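Local coordinates for protein alpha-glucosidase ([Eubacterium] rectale, PDB 6PNR) that probably hydrolyses alpha-linked glycosides of sulfoquinovose, the sulfonated sugar of plant sulfolipid, as a family 31 glycoside hydrolase, at residues D262-K266 / L544-D549; M553-Y557 / F654-F658. One frame throughout, in Å; residues are numbered along the deposited sequence.

Interaction 1: residues D262-K266 / L544-D549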
ATOM      1  N   ASP A 262      -7.015  33.669  37.340  1.00 28.97           N
ATOM      2  CA  ASP A 262      -6.105  34.684  37.871  1.00 31.83           C
ATOM      3  C   ASP A 262      -5.388  35.425  36.753  1.00 36.00           C
ATOM      4  O   ASP A 262      -5.041  36.601  36.913  1.00 34.10           O
ATOM      5  CB  ASP A 262      -5.082  34.054  38.818  1.00 35.79           C
ATOM      6  CG  ASP A 262      -4.049  35.062  39.313  1.00 42.24           C
ATOM      7  OD1 ASP A 262      -4.421  35.974  40.088  1.00 37.29           O
ATOM      8  OD2 ASP A 262      -2.870  34.950  38.908  1.00 42.05           O
ATOM      9  N   ARG A 263      -5.172  34.764  35.616  1.00 31.01           N
ATOM     10  CA  ARG A 263      -4.536  35.367  34.456  1.00 29.16           C
ATOM     11  C   ARG A 263      -5.536  36.079  33.549  1.00 29.10           C
ATOM     12  O   ARG A 263      -5.191  36.414  32.413  1.00 29.64           O
ATOM     13  CB  ARG A 263      -3.760  34.300  33.667  1.00 30.82           C
ATOM     14  CG  ARG A 263      -2.265  34.218  34.015  1.00 30.69           C
ATOM     15  CD  ARG A 263      -2.013  34.042  35.503  1.00 34.14           C
ATOM     16  NE  ARG A 263      -0.666  33.514  35.745  1.00 37.49           N
ATOM     17  CZ  ARG A 263      -0.283  32.940  36.877  1.00 30.32           C
ATOM     18  NH1 ARG A 263      -1.142  32.817  37.891  1.00 37.84           N
ATOM     19  NH2 ARG A 263       0.951  32.482  36.993  1.00 31.37           N
ATOM     20  N   ASN A 264      -6.765  36.294  34.017  1.00 31.00           N
ATOM     21  CA  ASN A 264      -7.776  37.080  33.296  1.00 32.11           C
ATOM     22  C   ASN A 264      -8.213  36.424  31.989  1.00 35.32           C
ATOM     23  O   ASN A 264      -8.636  37.107  31.049  1.00 30.95           O
ATOM     24  CB  ASN A 264      -7.285  38.506  33.030  1.00 35.54           C
ATOM     25  CG  ASN A 264      -6.882  39.217  34.297  1.00 42.68           C
ATOM     26  OD1 ASN A 264      -7.536  39.075  35.340  1.00 42.59           O
ATOM     27  ND2 ASN A 264      -5.778  39.959  34.231  1.00 49.01           N
ATOM     28  N   ILE A 265      -8.109  35.105  31.904  1.00 27.63           N
ATOM     29  CA  ILE A 265      -8.711  34.356  30.809  1.00 26.12           C
ATOM     30  C   ILE A 265     -10.145  34.035  31.204  1.00 29.24           C
ATOM     31  O   ILE A 265     -10.386  33.445  32.264  1.00 28.60           O
ATOM     32  CB  ILE A 265      -7.918  33.075  30.507  1.00 28.28           C
ATOM     33  CG1 ILE A 265      -6.473  33.407  30.110  1.00 24.47           C
ATOM     34  CG2 ILE A 265      -8.618  32.266  29.423  1.00 27.88           C
ATOM     35  CD1 ILE A 265      -5.534  32.212  30.232  1.00 33.25           C
ATOM     36  N   LYS A 266     -11.101  34.432  30.363  1.00 27.50           N
ATOM     37  CA  LYS A 266     -12.501  34.120  30.621  1.00 28.55           C
ATOM     38  C   LYS A 266     -12.763  32.636  30.423  1.00 25.12           C
ATOM     39  O   LYS A 266     -12.391  32.061  29.392  1.00 28.09           O
ATOM     40  CB  LYS A 266     -13.405  34.939  29.702  1.00 28.20           C
ATOM     41  CG  LYS A 266     -13.465  36.412  30.055  1.00 30.54           C
ATOM     42  CD  LYS A 266     -13.949  37.220  28.858  1.00 38.25           C
ATOM     43  CE  LYS A 266     -14.378  38.615  29.278  1.00 45.33           C
ATOM     44  NZ  LYS A 266     -15.049  39.342  28.163  1.00 40.13           N
ATOM     45  N   LEU A 544      -3.617  34.263  25.240  1.00 29.85           N
ATOM     46  CA  LEU A 544      -4.869  33.524  25.192  1.00 26.10           C
ATOM     47  C   LEU A 544      -6.016  34.355  25.769  1.00 27.13           C
ATOM     48  O   LEU A 544      -7.146  34.308  25.265  1.00 25.79           O
ATOM     49  CB  LEU A 544      -4.705  32.197  25.941  1.00 24.53           C
ATOM     50  CG  LEU A 544      -5.888  31.234  25.944  1.00 30.18           C
ATOM     51  CD1 LEU A 544      -6.271  30.897  24.514  1.00 22.98           C
ATOM     52  CD2 LEU A 544      -5.501  29.979  26.710  1.00 27.70           C
ATOM     53  N   ALA A 545      -5.742  35.130  26.822  1.00 28.95           N
ATOM     54  CA  ALA A 545      -6.755  36.036  27.360  1.00 29.26           C
ATOM     55  C   ALA A 545      -7.319  36.944  26.273  1.00 31.76           C
ATOM     56  O   ALA A 545      -8.537  37.138  26.178  1.00 32.01           O
ATOM     57  CB  ALA A 545      -6.157  36.877  28.492  1.00 28.65           C
ATOM     58  N   ARG A 546      -6.443  37.506  25.437  1.00 31.53           N
ATOM     59  CA  ARG A 546      -6.899  38.330  24.325  1.00 28.99           C
ATOM     60  C   ARG A 546      -7.730  37.521  23.329  1.00 31.11           C
ATOM     61  O   ARG A 546      -8.821  37.949  22.924  1.00 30.31           O
ATOM     62  CB  ARG A 546      -5.701  38.976  23.638  1.00 30.97           C
ATOM     63  CG  ARG A 546      -5.987  39.516  22.237  1.00 31.39           C
ATOM     64  CD  ARG A 546      -4.758  40.226  21.694  1.00 30.94           C
ATOM     65  NE  ARG A 546      -4.937  40.722  20.342  1.00 34.62           N
ATOM     66  CZ  ARG A 546      -4.869  39.973  19.249  1.00 38.51           C
ATOM     67  NH1 ARG A 546      -4.635  38.660  19.336  1.00 33.97           N
ATOM     68  NH2 ARG A 546      -5.036  40.543  18.063  1.00 37.59           N
ATOM     69  N   LEU A 547      -7.236  36.340  22.929  1.00 27.77           N
ATOM     70  CA  LEU A 547      -7.953  35.542  21.937  1.00 26.66           C
ATOM     71  C   LEU A 547      -9.332  35.141  22.446  1.00 27.68           C
ATOM     72  O   LEU A 547     -10.320  35.194  21.703  1.00 30.63           O
ATOM     73  CB  LEU A 547      -7.137  34.297  21.560  1.00 26.65           C
ATOM     74  CG  LEU A 547      -5.710  34.540  21.027  1.00 26.55           C
ATOM     75  CD1 LEU A 547      -4.967  33.232  20.773  1.00 22.14           C
ATOM     76  CD2 LEU A 547      -5.692  35.412  19.774  1.00 25.85           C
ATOM     77  N   VAL A 548      -9.419  34.738  23.709  1.00 27.32           N
ATOM     78  CA  VAL A 548     -10.703  34.329  24.257  1.00 25.77           C
ATOM     79  C   VAL A 548     -11.627  35.536  24.391  1.00 31.52           C
ATOM     80  O   VAL A 548     -12.834  35.439  24.141  1.00 29.86           O
ATOM     81  CB  VAL A 548     -10.482  33.605  25.597  1.00 25.96           C
ATOM     82  CG1 VAL A 548     -11.787  33.423  26.341  1.00 29.07           C
ATOM     83  CG2 VAL A 548      -9.788  32.243  25.350  1.00 23.23           C
ATOM     84  N   ASP A 549     -11.076  36.693  24.771  1.00 26.24           N
ATOM     85  CA  ASP A 549     -11.889  37.906  24.820  1.00 31.30           C
ATOM     86  C   ASP A 549     -12.467  38.224  23.446  1.00 30.16           C
ATOM     87  O   ASP A 549     -13.658  38.522  23.331  1.00 34.02           O
ATOM     88  CB  ASP A 549     -11.064  39.079  25.356  1.00 30.58           C
ATOM     89  CG  ASP A 549     -11.920  40.306  25.694  1.00 38.38           C
ATOM     90  OD1 ASP A 549     -13.141  40.158  25.903  1.00 34.06           O
ATOM     91  OD2 ASP A 549     -11.361  41.422  25.750  1.00 38.70           O
TER
HETATM   92  O   HOH W   1     -10.339  36.342  28.233  1.00 29.62           O
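Lys266 packs against Val548 and carries its amine on to the next residue of the helix, Asp549. Its CB rests 4.0 Å from Val548 CG1, the branch of that valine set anti to its own backbone N (chi1 168°). The same methyl also packs on the backbone, with Val548 CG1 3.4 Å from Lys266 O. Beyond CG the lysine runs out extended, and CE is already drawn near the carboxylate, 3.9 Å from Asp549 OD1. At the tip, Lys266 NZ makes a salt bridge with Asp549 OD1 of 3.1 Å, arriving from above the carboxylate, about 40° out of its plane. NZ also has a weak hydrogen bond to the hydroxyl of Thr552. The other oxygen of Asp549, OD2, is taken by Lys664 and the hydroxyl of Tyr665, so the carboxylate is gripped through both oxygens, which would probably favour its charged form.

Segment 262-266 leads from the end of helix 250-262 through a short loop to strand 267-271, within the TIM-barrel domain of a family 31 glycosidase, and the contact seats it on the long helix 538-568. Ile265 makes apolar side-chain contacts with three residues of that helix. Its CG1, turned anti to the carbonyl carbon (chi1 -60°), sits 3.8 Å from Ala545 CB, while CD1 approaches Leu544 CD2 with the two side chains crossing at about a right angle. The second branch, CG2, faces Val548 CG2. Leu242, on strand 242-245, touches Ile265, Leu544 and Val548 alike, tying the loop and the helix to the neighbouring barrel strand. Ala545 CB also lies 3.6 Å from Asn264 O. A water bridges the backbones next to this point: it accepts from Lys266 N at 3.0 Å and donates to Ala545 O at 2.8 Å, with a weak further bond to Asn264 O.

Interaction 2: residues M553-Y557 / F654-F658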
ATOM      1  N   MET A 553     -16.332  38.735  22.363  1.00 30.55           N
ATOM      2  CA  MET A 553     -16.814  39.917  21.651  1.00 34.54           C
ATOM      3  C   MET A 553     -17.550  39.538  20.369  1.00 33.20           C
ATOM      4  O   MET A 553     -18.511  40.220  19.977  1.00 29.10           O
ATOM      5  CB  MET A 553     -15.639  40.856  21.355  1.00 29.20           C
ATOM      6  CG  MET A 553     -15.012  41.431  22.612  1.00 29.26           C
ATOM      7  SD  MET A 553     -13.506  42.357  22.263  1.00 32.95           S
ATOM      8  CE  MET A 553     -14.192  43.796  21.424  1.00 35.20           C
ATOM      9  N   LEU A 554     -17.134  38.447  19.718  1.00 29.09           N
ATOM     10  CA  LEU A 554     -17.799  37.980  18.508  1.00 31.08           C
ATOM     11  C   LEU A 554     -19.142  37.322  18.797  1.00 29.13           C
ATOM     12  O   LEU A 554     -19.962  37.198  17.877  1.00 28.95           O
ATOM     13  CB  LEU A 554     -16.906  36.976  17.757  1.00 28.82           C
ATOM     14  CG  LEU A 554     -15.642  37.476  17.047  1.00 28.64           C
ATOM     15  CD1 LEU A 554     -14.701  36.325  16.723  1.00 29.08           C
ATOM     16  CD2 LEU A 554     -16.009  38.218  15.767  1.00 29.43           C
ATOM     17  N   ALA A 555     -19.372  36.891  20.036  1.00 30.43           N
ATOM     18  CA  ALA A 555     -20.535  36.065  20.366  1.00 28.18           C
ATOM     19  C   ALA A 555     -21.872  36.573  19.837  1.00 33.58           C
ATOM     20  O   ALA A 555     -22.684  35.735  19.403  1.00 30.06           O
ATOM     21  CB  ALA A 555     -20.628  35.896  21.890  1.00 28.90           C
ATOM     22  N   PRO A 556     -22.196  37.870  19.882  1.00 32.75           N
ATOM     23  CA  PRO A 556     -23.485  38.294  19.321  1.00 31.04           C
ATOM     24  C   PRO A 556     -23.628  37.920  17.860  1.00 32.52           C
ATOM     25  O   PRO A 556     -24.730  37.580  17.426  1.00 33.05           O
ATOM     26  CB  PRO A 556     -23.479  39.816  19.523  1.00 34.24           C
ATOM     27  CG  PRO A 556     -22.577  40.040  20.680  1.00 29.74           C
ATOM     28  CD  PRO A 556     -21.510  38.981  20.579  1.00 32.82           C
ATOM     29  N   TYR A 557     -22.532  37.954  17.094  1.00 29.89           N
ATOM     30  CA  TYR A 557     -22.549  37.492  15.711  1.00 31.52           C
ATOM     31  C   TYR A 557     -22.608  35.967  15.639  1.00 32.41           C
ATOM     32  O   TYR A 557     -23.435  35.399  14.912  1.00 27.86           O
ATOM     33  CB  TYR A 557     -21.310  38.033  14.979  1.00 31.02           C
ATOM     34  CG  TYR A 557     -21.139  37.522  13.563  1.00 35.22           C
ATOM     35  CD1 TYR A 557     -22.087  37.800  12.580  1.00 33.55           C
ATOM     36  CD2 TYR A 557     -20.013  36.774  13.200  1.00 33.53           C
ATOM     37  CE1 TYR A 557     -21.924  37.333  11.264  1.00 31.97           C
ATOM     38  CE2 TYR A 557     -19.844  36.304  11.891  1.00 30.06           C
ATOM     39  CZ  TYR A 557     -20.800  36.580  10.936  1.00 33.26           C
ATOM     40  OH  TYR A 557     -20.629  36.111   9.650  1.00 26.21           O
ATOM     41  N   PHE A 654     -22.987  43.669  11.454  1.00 37.17           N
ATOM     42  CA  PHE A 654     -22.198  43.507  12.663  1.00 39.03           C
ATOM     43  C   PHE A 654     -20.887  44.270  12.585  1.00 42.35           C
ATOM     44  O   PHE A 654     -19.964  43.995  13.363  1.00 42.33           O
ATOM     45  CB  PHE A 654     -21.962  42.017  12.926  1.00 37.12           C
ATOM     46  CG  PHE A 654     -23.232  41.247  13.178  1.00 32.04           C
ATOM     47  CD1 PHE A 654     -23.754  41.151  14.456  1.00 33.59           C
ATOM     48  CD2 PHE A 654     -23.911  40.647  12.133  1.00 35.35           C
ATOM     49  CE1 PHE A 654     -24.920  40.453  14.693  1.00 37.31           C
ATOM     50  CE2 PHE A 654     -25.087  39.941  12.357  1.00 36.44           C
ATOM     51  CZ  PHE A 654     -25.591  39.846  13.643  1.00 34.78           C
ATOM     52  N   ALA A 655     -20.790  45.232  11.662  1.00 37.29           N
ATOM     53  CA  ALA A 655     -19.533  45.948  11.476  1.00 43.17           C
ATOM     54  C   ALA A 655     -19.146  46.731  12.722  1.00 37.85           C
ATOM     55  O   ALA A 655     -17.963  46.993  12.940  1.00 39.72           O
ATOM     56  CB  ALA A 655     -19.622  46.874  10.264  1.00 44.43           C
ATOM     57  N   ASP A 656     -20.119  47.089  13.559  1.00 38.11           N
ATOM     58  CA  ASP A 656     -19.807  47.810  14.790  1.00 45.30           C
ATOM     59  C   ASP A 656     -19.048  46.921  15.775  1.00 43.35           C
ATOM     60  O   ASP A 656     -18.128  47.388  16.461  1.00 43.30           O
ATOM     61  CB  ASP A 656     -21.092  48.347  15.419  1.00 39.63           C
ATOM     62  CG  ASP A 656     -22.111  47.248  15.707  1.00 54.36           C
ATOM     63  OD1 ASP A 656     -22.229  46.311  14.881  1.00 55.19           O
ATOM     64  OD2 ASP A 656     -22.788  47.314  16.759  1.00 59.86           O
ATOM     65  N   ILE A 657     -19.429  45.646  15.872  1.00 37.32           N
ATOM     66  CA  ILE A 657     -18.696  44.704  16.715  1.00 38.70           C
ATOM     67  C   ILE A 657     -17.274  44.538  16.203  1.00 39.91           C
ATOM     68  O   ILE A 657     -16.304  44.574  16.969  1.00 39.65           O
ATOM     69  CB  ILE A 657     -19.417  43.343  16.757  1.00 43.00           C
ATOM     70  CG1 ILE A 657     -20.752  43.445  17.488  1.00 43.29           C
ATOM     71  CG2 ILE A 657     -18.513  42.293  17.376  1.00 40.75           C
ATOM     72  CD1 ILE A 657     -20.635  43.985  18.879  1.00 52.56           C
ATOM     73  N   PHE A 658     -17.133  44.313  14.896  1.00 34.46           N
ATOM     74  CA  PHE A 658     -15.810  44.105  14.329  1.00 32.64           C
ATOM     75  C   PHE A 658     -14.920  45.330  14.518  1.00 41.60           C
ATOM     76  O   PHE A 658     -13.704  45.190  14.711  1.00 37.18           O
ATOM     77  CB  PHE A 658     -15.945  43.739  12.858  1.00 33.75           C
ATOM     78  CG  PHE A 658     -16.819  42.533  12.614  1.00 39.91           C
ATOM     79  CD1 PHE A 658     -16.785  41.442  13.480  1.00 38.07           C
ATOM     80  CD2 PHE A 658     -17.681  42.494  11.527  1.00 36.67           C
ATOM     81  CE1 PHE A 658     -17.584  40.340  13.256  1.00 33.20           C
ATOM     82  CE2 PHE A 658     -18.478  41.394  11.295  1.00 39.23           C
ATOM     83  CZ  PHE A 658     -18.431  40.315  12.163  1.00 37.38           C
TER
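Tyr557 meets two phenylalanines of segment 654-658, and the three rings form an aromatic cluster. Toward Phe654 the tyrosine presents an edge: Tyr557 CD1 comes down over the Phe654 face, 3.4 Å from Phe654 CD2, with the ring planes at 61° in an edge-to-face pair. The tyrosine backbone joins in, its CA making a CH-pi contact over the same ring, 4.3 Å from the Phe654 centroid. The roles reverse with Phe658, whose edge points at a face of Tyr557; Phe658 CZ is 4.0 Å from Tyr557 CD2, and the planes stand at 82°. Leu554 closes in on the Phe658 rim in the plane of the ring, its CD2 3.6 Å from Phe658 CE1. One helical turn before Tyr557, Met553 O is met at 3.3 Å by Ile657 CG2, the branch that lies anti to the isoleucine's backbone N.

One step out, the tyrosine ring is pinned at its far end, where OH bonds to the backbone at Phe595 and Asp598. Phe654 occupies the N-cap position of helix 655-665, and its backbone N is held by the hydroxyl of Ser652. Phe658 also meets the ring of Tyr648. The cluster thus lies between the kinked part of helix 538-568 and the start of helix 655-665, with Met599 of strand 599-601 touching both Tyr557 and Phe658.

How the interactions relate
From the N terminus, the chain leaves helix 250-262 through 262-266 and runs on through most of the barrel, from strand 267-271 onward, until helix 538-568 returns to it: interaction 1 closes this long loop of 277 residues. Interaction 2 opens a few residues farther along the same helix and spans a shorter loop of 96 residues, which includes the antiparallel sheet with strands 573-574 to 646-649. The two loops neither nest nor cross but follow in series, with centres about 18 Å apart. Helix 538-568 is their shared element: interaction 1 ties it to the loop before strand 267-271, and interaction 2 ties it to the start of helix 655-665.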